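Local coordinates for protein myosin-2 (Saccharomyces cerevisiae, PDB 6IXO) that carries organelles and other cargo along actin cables as a class V myosin, its globular tail domain, described here, binding the cargo receptors, at residues H220-V225 against D379-I384; D203-F208 against T265-W270; Q8-L13 against M65-L70; I158-L163 against G375-P380. One frame throughout, in Å; residues are numbered along the deposited sequence. Where two conformers were deposited one is given.

In the fold
All four contacts lie in the globular cargo-binding tail of this myosin, an elongated, mainly helical domain without strands. Contacts 1 and 4 share Asp379 and Pro380. They tie the long loop between helices 336-350 and 403-415 to helix 223-247 and to helix 134-180, and their centres are about 12 Å apart near the middle of the chain. Contact 2 joins helices 202-218 and 254-273, its centre about 23 Å from the centres of contacts 1 and 4. Contact 3 belongs to the N-terminal part of the chain, where helix 6-18 meets the end of helix 53-67. Its centre is about 53 Å from that of contact 2, on the opposite side of the chain's centre.

Contact 1 (H220-V225 against D379-I384); sequences HIENEV and DPFSLI
Val225 carries CG1 anti to its backbone N (chi1 170°) and CG2 anti to its carbonyl carbon, and both methyls reach the Phe381 ring. Ile384 has CG1 between its backbone N and carbonyl carbon (chi1 69°), which turns CG1 to the Glu222 side, where CD1 packs 3.5 Å from Glu222 CB, while CG2 lies by Glu224. CG2 of Val225 sits over the centre of the Phe381 ring, 3.6 Å from the centroid and 9° off the normal, a CH-pi contact. The same methyl lies 4.0 Å from CG of Pro380. Glu222 OE2 comes to the edge of the Phe381 ring, 3.7 Å from CE1, and its carboxylate is turned almost perpendicular to the ring. That oxygen also forms a salt bridge with Arg387. Glu222 is the N-cap residue of helix 223-247. Residues 380-383 form a short 3-10 segment in the long loop after helix 336-350. An Asx turn starts it: OD1 of Asp379 accepts from Phe381 N at 3.0 Å, from above the carboxylate plane. Asp379 O takes both the N and the OG of Ser382. Ile221 and Phe381 also touch helix 97-124, and OD2 of Asp379 bonds to Ser155 on helix 134-180.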
loop_
_atom_site.group_PDB
_atom_site.type_symbol
_atom_site.label_atom_id
_atom_site.label_comp_id
_atom_site.label_asym_id
_atom_site.label_seq_id
_atom_site.Cartn_x
_atom_site.Cartn_y
_atom_site.Cartn_z
ATOM N N HIS A 220 3.363 -7.505 11.236
ATOM C CA HIS A 220 4.802 -7.306 11.372
ATOM C C HIS A 220 5.431 -6.739 10.106
ATOM O O HIS A 220 6.489 -7.159 9.693
ATOM C CB HIS A 220 5.483 -8.642 11.756
ATOM C CG HIS A 220 4.810 -9.335 12.899
ATOM N ND1 HIS A 220 4.872 -8.858 14.192
ATOM C CD2 HIS A 220 4.041 -10.447 12.942
ATOM C CE1 HIS A 220 4.186 -9.661 14.984
ATOM N NE2 HIS A 220 3.671 -10.632 14.254
ATOM N N ILE A 221 4.776 -5.775 9.490
ATOM C CA ILE A 221 5.317 -5.163 8.284
ATOM C C ILE A 221 6.267 -4.057 8.665
ATOM O O ILE A 221 5.970 -3.264 9.556
ATOM C CB ILE A 221 4.212 -4.558 7.387
ATOM C CG1 ILE A 221 3.246 -5.642 6.939
ATOM C CG2 ILE A 221 4.839 -3.884 6.161
ATOM C CD1 ILE A 221 3.925 -6.728 6.141
ATOM N N GLU A 222 7.385 -3.979 7.962
ATOM C CA GLU A 222 8.402 -2.957 8.214
ATOM C C GLU A 222 7.821 -1.505 8.106
ATOM O O GLU A 222 7.113 -1.184 7.154
ATOM C CB GLU A 222 9.570 -3.208 7.238
ATOM C CG GLU A 222 10.412 -4.543 7.512
ATOM C CD GLU A 222 9.890 -5.855 6.817
ATOM O OE1 GLU A 222 10.702 -6.831 6.681
ATOM O OE2 GLU A 222 8.690 -5.950 6.430
ATOM N N ASN A 223 8.107 -0.653 9.100
ATOM C CA ASN A 223 7.513 0.686 9.170
ATOM C C ASN A 223 7.759 1.559 7.933
ATOM O O ASN A 223 6.931 2.417 7.602
ATOM C CB ASN A 223 8.011 1.431 10.422
ATOM C CG ASN A 223 7.209 1.084 11.676
ATOM O OD1 ASN A 223 6.121 0.499 11.598
ATOM N ND2 ASN A 223 7.744 1.453 12.846
ATOM N N GLU A 224 8.886 1.369 7.253
ATOM C CA GLU A 224 9.136 2.113 6.004
ATOM C C GLU A 224 8.048 1.879 4.969
ATOM O O GLU A 224 7.730 2.748 4.166
ATOM C CB GLU A 224 10.477 1.696 5.390
ATOM C CG GLU A 224 11.665 2.129 6.191
ATOM C CD GLU A 224 12.110 1.105 7.246
ATOM O OE1 GLU A 224 11.390 0.114 7.534
ATOM O OE2 GLU A 224 13.209 1.310 7.789
ATOM N N VAL A 225 7.494 0.682 4.971
ATOM C CA VAL A 225 6.504 0.342 3.977
ATOM C C VAL A 225 5.183 1.043 4.305
ATOM O O VAL A 225 4.472 1.569 3.424
ATOM C CB VAL A 225 6.298 -1.176 3.927
ATOM C CG1 VAL A 225 5.085 -1.509 3.075
ATOM C CG2 VAL A 225 7.585 -1.892 3.390
ATOM N N ASP A 379 8.867 -0.010 -5.146
ATOM C CA ASP A 379 8.439 -0.953 -4.136
ATOM C C ASP A 379 9.230 -0.622 -2.858
ATOM O O ASP A 379 10.458 -0.834 -2.832
ATOM C CB ASP A 379 8.725 -2.411 -4.624
ATOM C CG ASP A 379 8.473 -3.468 -3.545
ATOM O OD1 ASP A 379 7.944 -3.158 -2.432
ATOM O OD2 ASP A 379 8.773 -4.645 -3.847
ATOM N N PRO A 380 8.556 -0.202 -1.782
ATOM C CA PRO A 380 9.357 0.279 -0.632
ATOM C C PRO A 380 10.096 -0.904 0.035
ATOM O O PRO A 380 11.091 -0.679 0.695
ATOM C CB PRO A 380 8.318 0.882 0.312
ATOM C CG PRO A 380 7.038 0.121 -0.016
ATOM C CD PRO A 380 7.103 -0.118 -1.516
ATOM N N PHE A 381 9.594 -2.121 -0.146
ATOM C CA PHE A 381 10.345 -3.333 0.324
ATOM C C PHE A 381 11.724 -3.433 -0.297
ATOM O O PHE A 381 12.669 -3.979 0.305
ATOM C CB PHE A 381 9.576 -4.610 -0.016
ATOM C CG PHE A 381 8.391 -4.842 0.872
ATOM C CD1 PHE A 381 8.564 -5.293 2.176
ATOM C CD2 PHE A 381 7.103 -4.570 0.425
ATOM C CE1 PHE A 381 7.471 -5.516 3.017
ATOM C CE2 PHE A 381 6.000 -4.768 1.269
ATOM C CZ PHE A 381 6.184 -5.251 2.560
ATOM N N SER A 382 11.843 -2.971 -1.542
ATOM C CA SER A 382 13.079 -3.194 -2.294
ATOM C C SER A 382 14.199 -2.286 -1.744
ATOM O O SER A 382 15.382 -2.440 -2.109
ATOM C CB SER A 382 12.864 -2.931 -3.789
ATOM O OG SER A 382 12.831 -1.524 -4.036
ATOM N N LEU A 383 13.816 -1.344 -0.879
ATOM C CA LEU A 383 14.750 -0.349 -0.374
ATOM C C LEU A 383 15.319 -0.740 0.984
ATOM O O LEU A 383 16.166 -0.042 1.528
ATOM C CB LEU A 383 14.078 1.031 -0.242
ATOM C CG LEU A 383 13.451 1.576 -1.521
ATOM C CD1 LEU A 383 12.791 2.934 -1.177
ATOM C CD2 LEU A 383 14.461 1.737 -2.619
ATOM N N ILE A 384 14.819 -1.824 1.559
ATOM C CA ILE A 384 15.288 -2.189 2.884
ATOM C C ILE A 384 15.862 -3.614 2.888
ATOM O O ILE A 384 15.542 -4.454 2.022
ATOM C CB ILE A 384 14.176 -2.072 3.929
ATOM C CG1 ILE A 384 13.127 -3.140 3.699
ATOM C CG2 ILE A 384 13.480 -0.679 3.860
ATOM C CD1 ILE A 384 11.956 -2.982 4.633
#

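Contact 2 (D203-F208 against T265-W270); sequences DDILTF and TRLEEW
Arg266 NH2 meets Asp203 OD1 at 2.7 Å, a salt bridge at the edge of the guanidinium. The carboxylate and guanidinium planes are 72° apart, and OD2 stays 4.0 Å from NH2, so one oxygen carries the bridge. A water accepts from both Arg266 NH2 and Asp203 N. Next to this pair Leu206 reaches across to the other helix. Its CD1 lies 4.0 Å from Arg266 NH2, and its CD2 packs 3.8 Å from Trp270 CB and 4.0 Å from Leu267 CD1. An alanine in place of Leu206 would probably open a gap here, leaving Trp270 CB and Leu267 CD1 without their leucine methyl. Over 203-208 and 265-270 the helix axes come within 10.4 Å and run at 19° to each other. Trp270 NE1 bonds to Asn210 on helix 202-218, and Ile205 also touches helix 134-180. The contact thus pairs an apolar inner side with a charged outer one, where the exposed Asp203 would probably balance the charge of Arg266.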
loop_
_atom_site.group_PDB
_atom_site.type_symbol
_atom_site.label_atom_id
_atom_site.label_comp_id
_atom_site.label_asym_id
_atom_site.label_seq_id
_atom_site.Cartn_x
_atom_site.Cartn_y
_atom_site.Cartn_z
ATOM N N ASP A 203 -15.324 9.602 9.069
ATOM C CA ASP A 203 -15.155 8.359 9.828
ATOM C C ASP A 203 -14.802 7.175 8.942
ATOM O O ASP A 203 -14.073 6.276 9.356
ATOM C CB ASP A 203 -16.412 8.029 10.613
ATOM C CG ASP A 203 -16.513 8.843 11.887
ATOM O OD1 ASP A 203 -15.445 9.218 12.444
ATOM O OD2 ASP A 203 -17.651 9.098 12.316
ATOM N N ASP A 204 -15.337 7.151 7.731
ATOM C CA ASP A 204 -15.031 6.043 6.854
ATOM C C ASP A 204 -13.594 6.141 6.400
ATOM O O ASP A 204 -12.936 5.113 6.211
ATOM C CB ASP A 204 -15.945 6.001 5.643
ATOM C CG ASP A 204 -17.393 5.843 6.031
ATOM O OD1 ASP A 204 -17.701 4.945 6.839
ATOM O OD2 ASP A 204 -18.204 6.673 5.573
ATOM N N ILE A 205 -13.124 7.369 6.199
ATOM C CA ILE A 205 -11.745 7.575 5.761
ATOM C C ILE A 205 -10.764 7.209 6.873
ATOM O O ILE A 205 -9.717 6.570 6.637
ATOM C CB ILE A 205 -11.510 9.044 5.337
ATOM C CG1 ILE A 205 -12.440 9.396 4.168
ATOM C CG2 ILE A 205 -10.065 9.254 4.916
ATOM C CD1 ILE A 205 -12.294 8.421 2.930
ATOM N N LEU A 206 -11.088 7.630 8.094
ATOM C CA LEU A 206 -10.228 7.271 9.212
ATOM C C LEU A 206 -10.198 5.749 9.419
ATOM O O LEU A 206 -9.142 5.173 9.696
ATOM C CB LEU A 206 -10.713 7.981 10.484
ATOM C CG LEU A 206 -10.516 9.489 10.325
ATOM C CD1 LEU A 206 -11.178 10.183 11.499
ATOM C CD2 LEU A 206 -9.055 9.798 10.315
ATOM N N THR A 207 -11.358 5.101 9.295
ATOM C CA THR A 207 -11.429 3.639 9.418
ATOM C C THR A 207 -10.489 2.981 8.415
ATOM O O THR A 207 -9.764 2.030 8.723
ATOM C CB THR A 207 -12.861 3.145 9.188
ATOM O OG1 THR A 207 -13.659 3.547 10.292
ATOM C CG2 THR A 207 -12.909 1.615 9.070
ATOM N N PHE A 208 -10.495 3.513 7.206
ATOM C CA PHE A 208 -9.677 2.985 6.117
ATOM C C PHE A 208 -8.179 3.092 6.405
ATOM O O PHE A 208 -7.428 2.116 6.257
ATOM C CB PHE A 208 -10.064 3.737 4.820
ATOM C CG PHE A 208 -9.178 3.453 3.615
ATOM C CD1 PHE A 208 -9.601 2.574 2.634
ATOM C CD2 PHE A 208 -7.963 4.118 3.435
ATOM C CE1 PHE A 208 -8.803 2.342 1.474
ATOM C CE2 PHE A 208 -7.181 3.903 2.306
ATOM C CZ PHE A 208 -7.601 3.011 1.320
ATOM N N THR A 265 -8.342 18.457 9.279
ATOM C CA THR A 265 -7.592 18.418 10.522
ATOM C C THR A 265 -7.711 17.029 11.132
ATOM O O THR A 265 -6.745 16.508 11.711
ATOM C CB THR A 265 -8.115 19.488 11.524
ATOM O OG1 THR A 265 -7.969 20.766 10.898
ATOM C CG2 THR A 265 -7.319 19.471 12.838
ATOM N N ARG A 266 -8.871 16.401 11.030
ATOM C CA ARG A 266 -9.010 15.081 11.657
ATOM C C ARG A 266 -8.031 14.092 11.012
ATOM O O ARG A 266 -7.451 13.253 11.681
ATOM C CB ARG A 266 -10.441 14.566 11.546
ATOM C CG ARG A 266 -11.442 15.318 12.467
ATOM C CD ARG A 266 -12.893 15.021 12.064
ATOM N NE ARG A 266 -13.272 13.614 12.254
ATOM C CZ ARG A 266 -14.457 13.118 11.905
ATOM N NH1 ARG A 266 -15.379 13.910 11.363
ATOM N NH2 ARG A 266 -14.729 11.839 12.105
ATOM N N LEU A 267 -7.846 14.208 9.714
ATOM C CA LEU A 267 -6.947 13.289 9.007
ATOM C C LEU A 267 -5.515 13.623 9.381
ATOM O O LEU A 267 -4.697 12.745 9.653
ATOM C CB LEU A 267 -7.168 13.375 7.489
ATOM C CG LEU A 267 -6.469 12.303 6.644
ATOM C CD1 LEU A 267 -6.782 10.859 7.137
ATOM C CD2 LEU A 267 -6.917 12.483 5.192
ATOM N N GLU A 268 -5.204 14.901 9.460
ATOM C CA GLU A 268 -3.876 15.321 9.911
ATOM C C GLU A 268 -3.545 14.886 11.347
ATOM O O GLU A 268 -2.397 14.509 11.654
ATOM C CB GLU A 268 -3.770 16.850 9.749
ATOM C CG GLU A 268 -2.441 17.480 10.076
ATOM C CD GLU A 268 -2.541 19.032 10.014
ATOM O OE1 GLU A 268 -3.649 19.561 10.245
ATOM O OE2 GLU A 268 -1.538 19.711 9.716
ATOM N N GLU A 269 -4.537 14.917 12.237
ATOM C CA GLU A 269 -4.298 14.562 13.642
ATOM C C GLU A 269 -4.116 13.027 13.749
ATOM O O GLU A 269 -3.372 12.537 14.571
ATOM C CB GLU A 269 -5.455 15.047 14.514
ATOM C CG GLU A 269 -5.466 16.571 14.672
ATOM C CD GLU A 269 -4.430 17.008 15.679
ATOM O OE1 GLU A 269 -4.073 16.189 16.586
ATOM O OE2 GLU A 269 -3.973 18.164 15.589
ATOM N N TRP A 270 -4.818 12.294 12.896
ATOM C CA TRP A 270 -4.623 10.849 12.835
ATOM C C TRP A 270 -3.152 10.549 12.461
ATOM O O TRP A 270 -2.497 9.672 13.076
ATOM C CB TRP A 270 -5.595 10.201 11.822
ATOM C CG TRP A 270 -5.345 8.720 11.681
ATOM C CD1 TRP A 270 -5.921 7.707 12.406
ATOM C CD2 TRP A 270 -4.430 8.103 10.784
ATOM N NE1 TRP A 270 -5.416 6.488 12.003
ATOM C CE2 TRP A 270 -4.508 6.703 11.000
ATOM C CE3 TRP A 270 -3.564 8.591 9.796
ATOM C CZ2 TRP A 270 -3.720 5.791 10.290
ATOM C CZ3 TRP A 270 -2.792 7.669 9.074
ATOM C CH2 TRP A 270 -2.877 6.299 9.336
HETATM O O HOH W 1 -17.472 11.561 10.347
#

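Contact 3 (Q8-L13 against M65-L70); sequences QINEEL and MWRFGL
Arg67 reaches Asn10 with a chain extended from CG to NE, its CG anti to the backbone N (chi1 171°). NH2 comes 3.1 Å from Asn10 OD1, with the guanidinium and amide planes 71° apart. The clear polar partners lie outside the two segments: Gln415 hydrogen-bonds to Asn10 OD1 and to Arg67 NH1, and Glu64 forms a salt bridge with NH1. NH1 also lies 4.0 Å from Leu13 CD1. Phe68 follows, the first residue to leave the helix. Its CZ lies over the centre of one face of the Arg67 guanidinium, 4.0 Å above the plane. Asn10 OD1 approaches the edge of the Phe68 ring, 3.6 Å from CZ, and Leu13 CB packs 4.0 Å from CE2. Gly69, at positive phi, is the C-prime residue of a Schellman motif that ends helix 53-67. Leu70 then stands at the N-cap of helix 71-90. Helix 6-18 packs on the end of helix 53-67, and helix 403-415 touches helix 6-18 through Ile9, Glu12 and Leu13.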
loop_
_atom_site.group_PDB
_atom_site.type_symbol
_atom_site.label_atom_id
_atom_site.label_comp_id
_atom_site.label_asym_id
_atom_site.label_seq_id
_atom_site.Cartn_x
_atom_site.Cartn_y
_atom_site.Cartn_z
ATOM N N GLN A 8 13.841 -44.571 4.241
ATOM C CA GLN A 8 12.409 -44.675 3.994
ATOM C C GLN A 8 11.723 -43.295 4.013
ATOM O O GLN A 8 10.860 -43.021 3.181
ATOM C CB GLN A 8 11.759 -45.612 5.015
ATOM C CG GLN A 8 11.958 -47.073 4.710
ATOM C CD GLN A 8 11.241 -47.973 5.702
ATOM O OE1 GLN A 8 10.280 -47.551 6.355
ATOM N NE2 GLN A 8 11.707 -49.221 5.826
ATOM N N ILE A 9 12.120 -42.429 4.940
ATOM C CA ILE A 9 11.637 -41.049 4.927
ATOM C C ILE A 9 12.057 -40.361 3.641
ATOM O O ILE A 9 11.250 -39.702 3.001
ATOM C CB ILE A 9 12.152 -40.246 6.130
ATOM C CG1 ILE A 9 11.546 -40.827 7.413
ATOM C CG2 ILE A 9 11.852 -38.735 5.955
ATOM C CD1 ILE A 9 11.675 -39.914 8.596
ATOM N N ASN A 10 13.312 -40.544 3.240
ATOM C CA ASN A 10 13.770 -39.941 1.996
ATOM C C ASN A 10 13.047 -40.454 0.760
ATOM O O ASN A 10 12.727 -39.659 -0.133
ATOM C CB ASN A 10 15.269 -40.143 1.810
ATOM C CG ASN A 10 16.084 -39.099 2.537
ATOM O OD1 ASN A 10 15.540 -38.128 3.064
ATOM N ND2 ASN A 10 17.402 -39.286 2.560
ATOM N N GLU A 11 12.832 -41.765 0.674
ATOM C CA GLU A 11 12.102 -42.288 -0.470
ATOM C C GLU A 11 10.697 -41.695 -0.540
ATOM O O GLU A 11 10.267 -41.261 -1.595
ATOM C CB GLU A 11 11.988 -43.798 -0.431
ATOM C CG GLU A 11 11.235 -44.360 -1.628
ATOM C CD GLU A 11 11.420 -45.860 -1.773
ATOM O OE1 GLU A 11 11.937 -46.489 -0.821
ATOM O OE2 GLU A 11 11.055 -46.408 -2.837
ATOM N N GLU A 12 9.982 -41.720 0.579
ATOM C CA GLU A 12 8.608 -41.204 0.597
ATOM C C GLU A 12 8.605 -39.725 0.237
ATOM O O GLU A 12 7.740 -39.279 -0.525
ATOM C CB GLU A 12 7.925 -41.428 1.953
ATOM C CG GLU A 12 6.464 -40.922 1.970
ATOM C CD GLU A 12 5.654 -41.288 3.214
ATOM O OE1 GLU A 12 6.210 -41.760 4.239
ATOM O OE2 GLU A 12 4.424 -41.098 3.147
ATOM N N LEU A 13 9.565 -38.959 0.758
ATOM C CA LEU A 13 9.630 -37.525 0.445
ATOM C C LEU A 13 9.789 -37.334 -1.047
ATOM O O LEU A 13 9.120 -36.511 -1.668
ATOM C CB LEU A 13 10.791 -36.839 1.154
ATOM C CG LEU A 13 10.496 -36.118 2.451
ATOM C CD1 LEU A 13 11.816 -35.723 3.092
ATOM C CD2 LEU A 13 9.571 -34.875 2.193
ATOM N N MET A 65 12.822 -29.884 -2.674
ATOM C CA MET A 65 13.017 -30.153 -4.094
ATOM C C MET A 65 14.475 -29.918 -4.504
ATOM O O MET A 65 15.084 -30.751 -5.196
ATOM C CB MET A 65 12.089 -29.290 -4.931
ATOM C CG MET A 65 10.663 -29.778 -4.941
ATOM S SD MET A 65 9.665 -28.603 -5.877
ATOM C CE MET A 65 8.080 -29.434 -5.860
ATOM N N TRP A 66 15.048 -28.798 -4.062
ATOM C CA TRP A 66 16.460 -28.549 -4.362
ATOM C C TRP A 66 17.369 -29.600 -3.752
ATOM O O TRP A 66 18.258 -30.106 -4.427
ATOM C CB TRP A 66 16.888 -27.175 -3.882
ATOM C CG TRP A 66 16.292 -26.108 -4.692
ATOM C CD1 TRP A 66 15.731 -26.229 -5.932
ATOM C CD2 TRP A 66 16.168 -24.740 -4.323
ATOM N NE1 TRP A 66 15.275 -25.013 -6.356
ATOM C CE2 TRP A 66 15.533 -24.079 -5.388
ATOM C CE3 TRP A 66 16.551 -24.008 -3.199
ATOM C CZ2 TRP A 66 15.272 -22.725 -5.371
ATOM C CZ3 TRP A 66 16.265 -22.653 -3.165
ATOM C CH2 TRP A 66 15.637 -22.023 -4.253
ATOM N N ARG A 67 17.149 -29.912 -2.478
ATOM C CA ARG A 67 17.944 -30.926 -1.783
ATOM C C ARG A 67 17.986 -32.255 -2.539
ATOM O O ARG A 67 19.005 -32.970 -2.537
ATOM C CB ARG A 67 17.376 -31.129 -0.382
ATOM C CG ARG A 67 17.963 -32.293 0.373
ATOM C CD ARG A 67 17.032 -32.693 1.482
ATOM N NE ARG A 67 17.540 -33.882 2.143
ATOM C CZ ARG A 67 16.840 -34.623 2.988
ATOM N NH1 ARG A 67 15.584 -34.293 3.277
ATOM N NH2 ARG A 67 17.406 -35.698 3.536
ATOM N N PHE A 68 16.879 -32.617 -3.169
ATOM C CA PHE A 68 16.818 -33.874 -3.905
ATOM C C PHE A 68 17.172 -33.656 -5.370
ATOM O O PHE A 68 17.051 -34.560 -6.168
ATOM C CB PHE A 68 15.429 -34.504 -3.783
ATOM C CG PHE A 68 15.193 -35.201 -2.467
ATOM C CD1 PHE A 68 15.749 -36.445 -2.221
ATOM C CD2 PHE A 68 14.411 -34.612 -1.478
ATOM C CE1 PHE A 68 15.541 -37.103 -1.017
ATOM C CE2 PHE A 68 14.201 -35.260 -0.260
ATOM C CZ PHE A 68 14.765 -36.515 -0.036
ATOM N N GLY A 69 17.611 -32.447 -5.712
ATOM C CA GLY A 69 17.957 -32.116 -7.083
ATOM C C GLY A 69 16.786 -32.177 -8.050
ATOM O O GLY A 69 16.963 -32.410 -9.245
ATOM N N LEU A 70 15.572 -31.957 -7.549
ATOM C CA LEU A 70 14.412 -31.917 -8.434
ATOM C C LEU A 70 14.276 -30.499 -8.963
ATOM O O LEU A 70 13.271 -29.807 -8.719
ATOM C CB LEU A 70 13.151 -32.360 -7.706
ATOM C CG LEU A 70 13.157 -33.807 -7.200
ATOM C CD1 LEU A 70 11.923 -34.032 -6.346
ATOM C CD2 LEU A 70 13.176 -34.775 -8.367
#

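Contact 4 (I158-L163 against G375-P380); sequences IYNIWL and GPFTDP
Asn160 and Phe377 are joined by two hydrogen bonds. Phe377 N gives a nearly straight bond to Asn160 OD1, 2.7 Å and 174°, and Asn160 ND2 gives one to Phe377 O at 3.0 Å. Both use a lone pair in the carbonyl plane, so the side-chain amide pairs with the backbone N and O of one residue, much as a strand neighbour would. ND2 also bonds to Tyr156 O in its own helix. The apolar contacts flank this pair. Pro380 CD lies over a face of the Tyr159 ring, offset toward the rim and 3.4 Å from the centroid, a CH-pi contact. Phe377 CB lies at the edge of that ring, 4.2 Å from CE2. Leu163 CD2 packs 3.5 Å from CD2 of Phe377, the two side chains crossing at about a right angle. Gly375 CA lies over one face of the Phe377 ring, 3.6 Å above its centre. An alanine at Tyr159 would probably leave Pro380 CD and Phe377 CB without the ring they pack on. The loop 375-380 passes across helix 134-180, and helix 223-247 touches both segments: Ala228 meets Tyr159 and Pro380, and Thr232 meets Phe377.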
loop_
_atom_site.group_PDB
_atom_site.type_symbol
_atom_site.label_atom_id
_atom_site.label_comp_id
_atom_site.label_asym_id
_atom_site.label_seq_id
_atom_site.Cartn_x
_atom_site.Cartn_y
_atom_site.Cartn_z
ATOM N N ILE A 158 2.819 -6.883 -7.123
ATOM C CA ILE A 158 1.646 -6.938 -6.241
ATOM C C ILE A 158 1.580 -5.650 -5.388
ATOM O O ILE A 158 0.495 -5.217 -5.012
ATOM C CB ILE A 158 1.603 -8.212 -5.329
ATOM C CG1 ILE A 158 2.794 -8.314 -4.369
ATOM C CG2 ILE A 158 1.421 -9.453 -6.184
ATOM C CD1 ILE A 158 2.431 -9.172 -3.144
ATOM N N TYR A 159 2.715 -5.014 -5.145
ATOM C CA TYR A 159 2.685 -3.737 -4.399
ATOM C C TYR A 159 1.905 -2.694 -5.247
ATOM O O TYR A 159 1.026 -1.962 -4.734
ATOM C CB TYR A 159 4.095 -3.234 -4.115
ATOM C CG TYR A 159 4.048 -1.899 -3.364
ATOM C CD1 TYR A 159 3.845 -1.885 -1.999
ATOM C CD2 TYR A 159 4.210 -0.690 -4.025
ATOM C CE1 TYR A 159 3.783 -0.669 -1.265
ATOM C CE2 TYR A 159 4.145 0.559 -3.324
ATOM C CZ TYR A 159 3.924 0.550 -1.963
ATOM O OH TYR A 159 3.912 1.726 -1.238
ATOM N N ASN A 160 2.215 -2.659 -6.544
ATOM C CA ASN A 160 1.559 -1.681 -7.432
ATOM C C ASN A 160 0.119 -2.004 -7.737
ATOM O O ASN A 160 -0.720 -1.113 -7.866
ATOM C CB ASN A 160 2.362 -1.560 -8.706
ATOM C CG ASN A 160 3.445 -0.552 -8.561
ATOM O OD1 ASN A 160 3.176 0.642 -8.609
ATOM N ND2 ASN A 160 4.674 -1.002 -8.303
ATOM N N ILE A 161 -0.175 -3.278 -7.890
ATOM C CA ILE A 161 -1.556 -3.699 -8.129
ATOM C C ILE A 161 -2.419 -3.298 -6.926
ATOM O O ILE A 161 -3.517 -2.724 -7.057
ATOM C CB ILE A 161 -1.634 -5.198 -8.358
ATOM C CG1 ILE A 161 -1.077 -5.553 -9.754
ATOM C CG2 ILE A 161 -3.086 -5.718 -8.214
ATOM C CD1 ILE A 161 -0.798 -7.092 -9.936
ATOM N N TRP A 162 -1.895 -3.579 -5.747
ATOM C CA TRP A 162 -2.610 -3.294 -4.507
ATOM C C TRP A 162 -2.779 -1.799 -4.279
ATOM O O TRP A 162 -3.860 -1.339 -3.939
ATOM C CB TRP A 162 -1.858 -3.890 -3.338
ATOM C CG TRP A 162 -2.561 -3.768 -1.990
ATOM C CD1 TRP A 162 -3.809 -4.259 -1.649
ATOM C CD2 TRP A 162 -2.040 -3.145 -0.828
ATOM N NE1 TRP A 162 -4.063 -3.996 -0.320
ATOM C CE2 TRP A 162 -2.985 -3.321 0.207
ATOM C CE3 TRP A 162 -0.855 -2.460 -0.549
ATOM C CZ2 TRP A 162 -2.787 -2.825 1.492
ATOM C CZ3 TRP A 162 -0.645 -1.986 0.747
ATOM C CH2 TRP A 162 -1.599 -2.173 1.749
ATOM N N LEU A 163 -1.696 -1.061 -4.452
ATOM C CA LEU A 163 -1.710 0.364 -4.150
ATOM C C LEU A 163 -2.716 1.070 -5.088
ATOM O O LEU A 163 -3.449 1.967 -4.660
ATOM C CB LEU A 163 -0.301 0.951 -4.291
ATOM C CG LEU A 163 -0.078 2.358 -3.698
ATOM C CD1 LEU A 163 -0.690 2.488 -2.300
ATOM C CD2 LEU A 163 1.414 2.734 -3.642
ATOM N N GLY A 375 1.383 6.318 -10.443
ATOM C CA GLY A 375 2.434 5.308 -10.457
ATOM C C GLY A 375 2.827 4.923 -11.875
ATOM O O GLY A 375 2.452 5.608 -12.822
ATOM N N PRO A 376 3.551 3.811 -12.035
ATOM C CA PRO A 376 3.862 2.853 -10.962
ATOM C C PRO A 376 4.817 3.388 -9.918
ATOM O O PRO A 376 5.590 4.331 -10.185
ATOM C CB PRO A 376 4.515 1.671 -11.728
ATOM C CG PRO A 376 5.149 2.268 -12.881
ATOM C CD PRO A 376 4.180 3.418 -13.313
ATOM N N PHE A 377 4.759 2.783 -8.738
ATOM C CA PHE A 377 5.527 3.249 -7.604
ATOM C C PHE A 377 6.696 2.345 -7.273
ATOM O O PHE A 377 6.586 1.131 -7.436
ATOM C CB PHE A 377 4.627 3.321 -6.388
ATOM C CG PHE A 377 3.426 4.200 -6.607
ATOM C CD1 PHE A 377 3.545 5.561 -6.503
ATOM C CD2 PHE A 377 2.206 3.643 -6.927
ATOM C CE1 PHE A 377 2.406 6.400 -6.727
ATOM C CE2 PHE A 377 1.068 4.477 -7.119
ATOM C CZ PHE A 377 1.203 5.830 -7.022
ATOM N N THR A 378 7.769 2.952 -6.767
ATOM C CA THR A 378 8.885 2.209 -6.209
ATOM C C THR A 378 8.380 1.236 -5.130
ATOM O O THR A 378 7.596 1.608 -4.276
ATOM C CB THR A 378 9.945 3.166 -5.626
ATOM O OG1 THR A 378 10.407 4.031 -6.669
ATOM C CG2 THR A 378 11.200 2.360 -5.067
ATOM N N ASP A 379 8.867 -0.010 -5.146
ATOM C CA ASP A 379 8.439 -0.953 -4.136
ATOM C C ASP A 379 9.230 -0.622 -2.858
ATOM O O ASP A 379 10.458 -0.834 -2.832
ATOM C CB ASP A 379 8.725 -2.411 -4.624
ATOM C CG ASP A 379 8.473 -3.468 -3.545
ATOM O OD1 ASP A 379 7.944 -3.158 -2.432
ATOM O OD2 ASP A 379 8.773 -4.645 -3.847
ATOM N N PRO A 380 8.556 -0.202 -1.782
ATOM C CA PRO A 380 9.357 0.279 -0.632
ATOM C C PRO A 380 10.096 -0.904 0.035
ATOM O O PRO A 380 11.091 -0.679 0.695
ATOM C CB PRO A 380 8.318 0.882 0.312
ATOM C CG PRO A 380 7.038 0.121 -0.016
ATOM C CD PRO A 380 7.103 -0.118 -1.516
#